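Local coordinates for plasmin and fibronectin-binding protein A (Streptococcus pneumoniae, PDB 4MR0) that acts, through a cell-wall-anchored protein of which this is the beta-helical part, as a pneumococcal adhesin and invasin binding human fibronectin, plasmin, plasminogen and serum albumin, at residues G502-I508 / L525-S531; N469-N473 / S498-G502. Residues are numbered along the deposited sequence.

Contact 1 of 2, residues G502-I508 / L525-S531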
loop_
_atom_site.group_PDB
_atom_site.type_symbol
_atom_site.label_atom_id
_atom_site.label_comp_id
_atom_site.label_asym_id
_atom_site.label_seq_id
_atom_site.Cartn_x
_atom_site.Cartn_y
_atom_site.Cartn_z
ATOM N N GLY A 502 15.934 -11.005 -17.822
ATOM C CA GLY A 502 16.453 -9.712 -17.427
ATOM C C GLY A 502 17.939 -9.568 -17.675
ATOM O O GLY A 502 18.531 -10.320 -18.451
ATOM N N LYS A 503 18.545 -8.594 -17.005
ATOM C CA LYS A 503 19.969 -8.332 -17.144
ATOM C C LYS A 503 20.676 -8.792 -15.873
ATOM O O LYS A 503 21.236 -9.889 -15.830
ATOM C CB LYS A 503 20.188 -6.836 -17.381
ATOM C CG LYS A 503 21.589 -6.442 -17.806
ATOM C CD LYS A 503 21.524 -5.267 -18.777
ATOM C CE LYS A 503 22.869 -4.585 -18.943
ATOM N NZ LYS A 503 23.263 -3.863 -17.700
ATOM N N GLU A 504 20.648 -7.958 -14.839
ATOM C CA GLU A 504 21.268 -8.310 -13.565
ATOM C C GLU A 504 20.226 -9.012 -12.705
ATOM O O GLU A 504 19.032 -8.725 -12.807
ATOM C CB GLU A 504 21.770 -7.057 -12.844
ATOM C CG GLU A 504 22.836 -6.296 -13.611
ATOM C CD GLU A 504 22.461 -4.843 -13.840
ATOM O OE1 GLU A 504 21.359 -4.589 -14.379
ATOM O OE2 GLU A 504 23.271 -3.956 -13.487
ATOM N N GLY A 505 20.674 -9.944 -11.874
ATOM C CA GLY A 505 19.747 -10.652 -11.017
ATOM C C GLY A 505 19.629 -9.934 -9.689
ATOM O O GLY A 505 18.671 -9.195 -9.448
ATOM N N ILE A 506 20.619 -10.143 -8.829
ATOM C CA ILE A 506 20.645 -9.526 -7.512
ATOM C C ILE A 506 21.820 -8.568 -7.360
ATOM O O ILE A 506 22.951 -8.886 -7.733
ATOM C CB ILE A 506 20.754 -10.596 -6.401
ATOM C CG1 ILE A 506 19.516 -11.492 -6.425
ATOM C CG2 ILE A 506 20.919 -9.927 -5.036
ATOM C CD1 ILE A 506 19.681 -12.785 -5.640
ATOM N N VAL A 507 21.542 -7.390 -6.813
ATOM C CA VAL A 507 22.580 -6.405 -6.570
ATOM C C VAL A 507 22.558 -6.045 -5.095
ATOM O O VAL A 507 21.535 -5.605 -4.572
ATOM C CB VAL A 507 22.367 -5.104 -7.387
ATOM C CG1 VAL A 507 23.417 -4.073 -6.986
ATOM C CG2 VAL A 507 22.455 -5.394 -8.881
ATOM N N ILE A 508 23.682 -6.267 -4.421
ATOM C CA ILE A 508 23.811 -5.938 -3.009
ATOM C C ILE A 508 24.908 -4.886 -2.966
ATOM O O ILE A 508 26.073 -5.170 -3.260
ATOM C CB ILE A 508 24.196 -7.173 -2.178
ATOM C CG1 ILE A 508 23.031 -8.164 -2.187
ATOM C CG2 ILE A 508 24.532 -6.765 -0.747
ATOM C CD1 ILE A 508 23.313 -9.450 -1.433
ATOM N N LEU A 525 19.525 -14.900 -18.054
ATOM C CA LEU A 525 19.885 -13.537 -17.678
ATOM C C LEU A 525 21.023 -13.083 -18.585
ATOM O O LEU A 525 21.891 -13.879 -18.937
ATOM C CB LEU A 525 20.332 -13.466 -16.213
ATOM C CG LEU A 525 19.262 -13.167 -15.155
ATOM C CD1 LEU A 525 18.225 -14.272 -15.139
ATOM C CD2 LEU A 525 19.919 -13.039 -13.790
ATOM N N SER A 526 21.020 -11.806 -18.955
ATOM C CA SER A 526 22.050 -11.263 -19.838
ATOM C C SER A 526 23.196 -10.567 -19.105
ATOM O O SER A 526 24.215 -10.241 -19.713
ATOM C CB SER A 526 21.424 -10.278 -20.828
ATOM O OG SER A 526 20.975 -9.107 -20.165
ATOM N N GLY A 527 23.030 -10.334 -17.808
ATOM C CA GLY A 527 24.070 -9.667 -17.043
ATOM C C GLY A 527 24.547 -10.480 -15.852
ATOM O O GLY A 527 24.306 -11.683 -15.782
ATOM N N LYS A 528 25.227 -9.826 -14.913
ATOM C CA LYS A 528 25.731 -10.513 -13.727
ATOM C C LYS A 528 24.599 -11.012 -12.842
ATOM O O LYS A 528 23.704 -10.249 -12.475
ATOM C CB LYS A 528 26.633 -9.592 -12.900
ATOM C CG LYS A 528 28.120 -9.888 -13.038
ATOM C CD LYS A 528 28.921 -9.311 -11.873
ATOM C CE LYS A 528 28.820 -7.794 -11.820
ATOM N NZ LYS A 528 29.570 -7.222 -10.661
ATOM N N TYR A 529 24.645 -12.296 -12.501
ATOM C CA TYR A 529 23.627 -12.899 -11.648
ATOM C C TYR A 529 23.612 -12.215 -10.282
ATOM O O TYR A 529 22.559 -11.818 -9.782
ATOM C CB TYR A 529 23.910 -14.393 -11.442
ATOM C CG TYR A 529 23.754 -15.271 -12.668
ATOM C CD1 TYR A 529 23.324 -14.748 -13.888
ATOM C CD2 TYR A 529 24.017 -16.640 -12.594
ATOM C CE1 TYR A 529 23.158 -15.572 -15.006
ATOM C CE2 TYR A 529 23.855 -17.470 -13.698
ATOM C CZ TYR A 529 23.423 -16.933 -14.898
ATOM O OH TYR A 529 23.235 -17.762 -15.979
ATOM N N ILE A 530 24.793 -12.091 -9.687
ATOM C CA ILE A 530 24.944 -11.482 -8.370
ATOM C C ILE A 530 26.059 -10.442 -8.367
ATOM O O ILE A 530 27.173 -10.707 -8.818
ATOM C CB ILE A 530 25.288 -12.551 -7.306
ATOM C CG1 ILE A 530 24.234 -13.659 -7.319
ATOM C CG2 ILE A 530 25.379 -11.911 -5.926
ATOM C CD1 ILE A 530 24.602 -14.865 -6.474
ATOM N N SER A 531 25.747 -9.255 -7.860
ATOM C CA SER A 531 26.717 -8.171 -7.763
ATOM C C SER A 531 26.827 -7.768 -6.295
ATOM O O SER A 531 25.867 -7.270 -5.708
ATOM C CB SER A 531 26.264 -6.966 -8.590
ATOM O OG SER A 531 26.094 -7.315 -9.949
#
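Six backbone hydrogen bonds join G502-I508 to L525-S531. At the turn end, G502 O accepts from S526 N at 2.9 Å, with S526 OG 3.2 Å from the same G502 O, and the next carbonyl, K503 O, takes G527 N at 2.7 Å. Then the donors change sides: G505 N gives to K528 O at 3.1 Å and I506 N to Y529 O at 2.7 Å. From here the pattern is that of regular parallel strands, with S531 N to I506 O at 2.8 Å and I508 N to S531 O at 2.7 Å. This is the stacking of successive coils in a right-handed parallel beta-helix, the pectate lyase-like fold, with the turn leading into strand 506-509 laid on the equivalent turn of the next coil. The other edge of strand 506-509 is bonded too, V507 pairing with I483 and L485 of the preceding coil. G505 has to be small: a CB there would run into Y529 O, and L525 CD2 already lies 3.7 Å from G505 CA. I506 and I530 point together into the helix interior, where both meet F522, while V507 and S531 project from the outer face, V507 CG2 lying 4.1 Å from S531 CB.

Contact 2 of 2, residues N469-N473 / S498-G502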
loop_
_atom_site.group_PDB
_atom_site.type_symbol
_atom_site.label_atom_id
_atom_site.label_comp_id
_atom_site.label_asym_id
_atom_site.label_seq_id
_atom_site.Cartn_x
_atom_site.Cartn_y
_atom_site.Cartn_z
ATOM N N ASN A 469 11.219 -16.098 -3.633
ATOM C CA ASN A 469 10.390 -15.324 -4.536
ATOM C C ASN A 469 10.682 -15.802 -5.954
ATOM O O ASN A 469 11.787 -16.277 -6.245
ATOM C CB ASN A 469 10.714 -13.836 -4.430
ATOM C CG ASN A 469 10.426 -13.278 -3.061
ATOM O OD1 ASN A 469 11.311 -13.193 -2.211
ATOM N ND2 ASN A 469 9.181 -12.903 -2.834
ATOM N N VAL A 470 9.694 -15.673 -6.830
ATOM C CA VAL A 470 9.854 -16.073 -8.220
ATOM C C VAL A 470 9.646 -14.860 -9.114
ATOM O O VAL A 470 8.558 -14.282 -9.157
ATOM C CB VAL A 470 8.838 -17.162 -8.618
ATOM C CG1 VAL A 470 8.949 -17.457 -10.112
ATOM C CG2 VAL A 470 9.087 -18.424 -7.809
ATOM N N ILE A 471 10.700 -14.476 -9.823
ATOM C CA ILE A 471 10.638 -13.335 -10.710
ATOM C C ILE A 471 10.697 -13.766 -12.174
ATOM O O ILE A 471 11.682 -14.350 -12.621
ATOM C CB ILE A 471 11.802 -12.365 -10.424
ATOM C CG1 ILE A 471 11.702 -11.859 -8.981
ATOM C CG2 ILE A 471 11.778 -11.200 -11.419
ATOM C CD1 ILE A 471 12.818 -10.905 -8.572
ATOM N N ASN A 472 9.626 -13.488 -12.908
ATOM C CA ASN A 472 9.562 -13.813 -14.328
ATOM C C ASN A 472 9.649 -12.504 -15.107
ATOM O O ASN A 472 8.637 -11.849 -15.362
ATOM C CB ASN A 472 8.248 -14.528 -14.657
ATOM C CG ASN A 472 8.090 -15.828 -13.901
ATOM O OD1 ASN A 472 8.964 -16.694 -13.952
ATOM N ND2 ASN A 472 6.971 -15.977 -13.198
ATOM N N ASN A 473 10.866 -12.118 -15.467
ATOM C CA ASN A 473 11.076 -10.884 -16.202
ATOM C C ASN A 473 11.350 -11.133 -17.687
ATOM O O ASN A 473 12.443 -11.567 -18.059
ATOM C CB ASN A 473 12.246 -10.096 -15.595
ATOM C CG ASN A 473 12.323 -8.668 -16.119
ATOM O OD1 ASN A 473 11.725 -8.341 -17.146
ATOM N ND2 ASN A 473 13.065 -7.816 -15.419
ATOM N N SER A 498 14.120 -17.418 -7.340
ATOM C CA SER A 498 14.249 -17.859 -8.727
ATOM C C SER A 498 14.015 -16.665 -9.651
ATOM O O SER A 498 12.960 -16.031 -9.607
ATOM C CB SER A 498 13.234 -18.961 -9.052
ATOM O OG SER A 498 13.540 -20.172 -8.383
ATOM N N ILE A 499 15.000 -16.361 -10.489
ATOM C CA ILE A 499 14.893 -15.240 -11.412
ATOM C C ILE A 499 14.989 -15.679 -12.875
ATOM O O ILE A 499 16.035 -16.156 -13.320
ATOM C CB ILE A 499 15.989 -14.196 -11.130
ATOM C CG1 ILE A 499 15.919 -13.764 -9.662
ATOM C CG2 ILE A 499 15.813 -12.995 -12.048
ATOM C CD1 ILE A 499 16.974 -12.760 -9.260
ATOM N N PHE A 500 13.894 -15.509 -13.614
ATOM C CA PHE A 500 13.851 -15.884 -15.030
ATOM C C PHE A 500 13.842 -14.659 -15.943
ATOM O O PHE A 500 12.803 -14.014 -16.105
ATOM C CB PHE A 500 12.594 -16.704 -15.351
ATOM C CG PHE A 500 12.486 -18.002 -14.603
ATOM C CD1 PHE A 500 12.119 -18.023 -13.261
ATOM C CD2 PHE A 500 12.711 -19.214 -15.257
ATOM C CE1 PHE A 500 11.979 -19.237 -12.577
ATOM C CE2 PHE A 500 12.575 -20.429 -14.584
ATOM C CZ PHE A 500 12.205 -20.439 -13.241
ATOM N N GLY A 501 14.985 -14.335 -16.538
ATOM C CA GLY A 501 15.037 -13.205 -17.450
ATOM C C GLY A 501 15.567 -11.896 -16.907
ATOM O O GLY A 501 15.647 -11.689 -15.697
ATOM N N GLY A 502 15.934 -11.005 -17.822
ATOM C CA GLY A 502 16.453 -9.712 -17.427
ATOM C C GLY A 502 17.939 -9.568 -17.675
ATOM O O GLY A 502 18.531 -10.320 -18.451
HETATM O O HOH W 1 13.775 -10.619 -20.272
#
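Four backbone hydrogen bonds tie the strands together, alternating in direction as parallel pairing demands: S498 N to N469 O (2.8 Å), I471 N to S498 O (2.8 Å), F500 N to I471 O (2.7 Å) and N473 N to F500 O (2.8 Å). The last is the most bent, 137° at the hydrogen. Just beyond it a water donates to N473 O at 2.8 Å and accepts a weak bond from G502 N at 3.3 Å, while G501 CA comes within 3.1 Å of N473 O. A side chain on G501 would collide with that carbonyl. The axes of strands 470-473 and 498-500 approach to 4.7 Å at 6°; the strands belong to PbH1 repeats 4 and 5, consecutive coils of the right-handed parallel beta-helix, so like positions stack from one coil to the next. I471 and I499 form such a pair inside, CD1 of I471 lying 4.4 Å from CG1 of I499, and both also pack on I483. On the outer face N472 directs ND2 to N439 of the coil before, while N472 OD1 lies 3.5 Å from F500 CD1. V470 CG1 approaches F500 CE1 at 4.3 Å, and the F500 ring goes on to stack with Y523 of the following coil.

How the contacts relate
Both contacts are coil-on-coil steps of one beta-helix, and G502 belongs to both: it ends the second segment of contact 2 and starts the first of contact 1. Contact 2 joins strands 462-473 and 490-500 in the long parallel sheet; contact 1 joins the turns after that sheet and the starts of strands 506-509 and 530-535 in another sheet. Each mixes buried isoleucines with a more open outer side, but contact 1 has exposed turn residues and contact 2 has none. The bonding in contact 1 is less regular because it runs partly through turns, whereas contact 2 is almost pure strand pairing. They meet inside, where I499 CD1 lies 4.0 Å from I506 CG1.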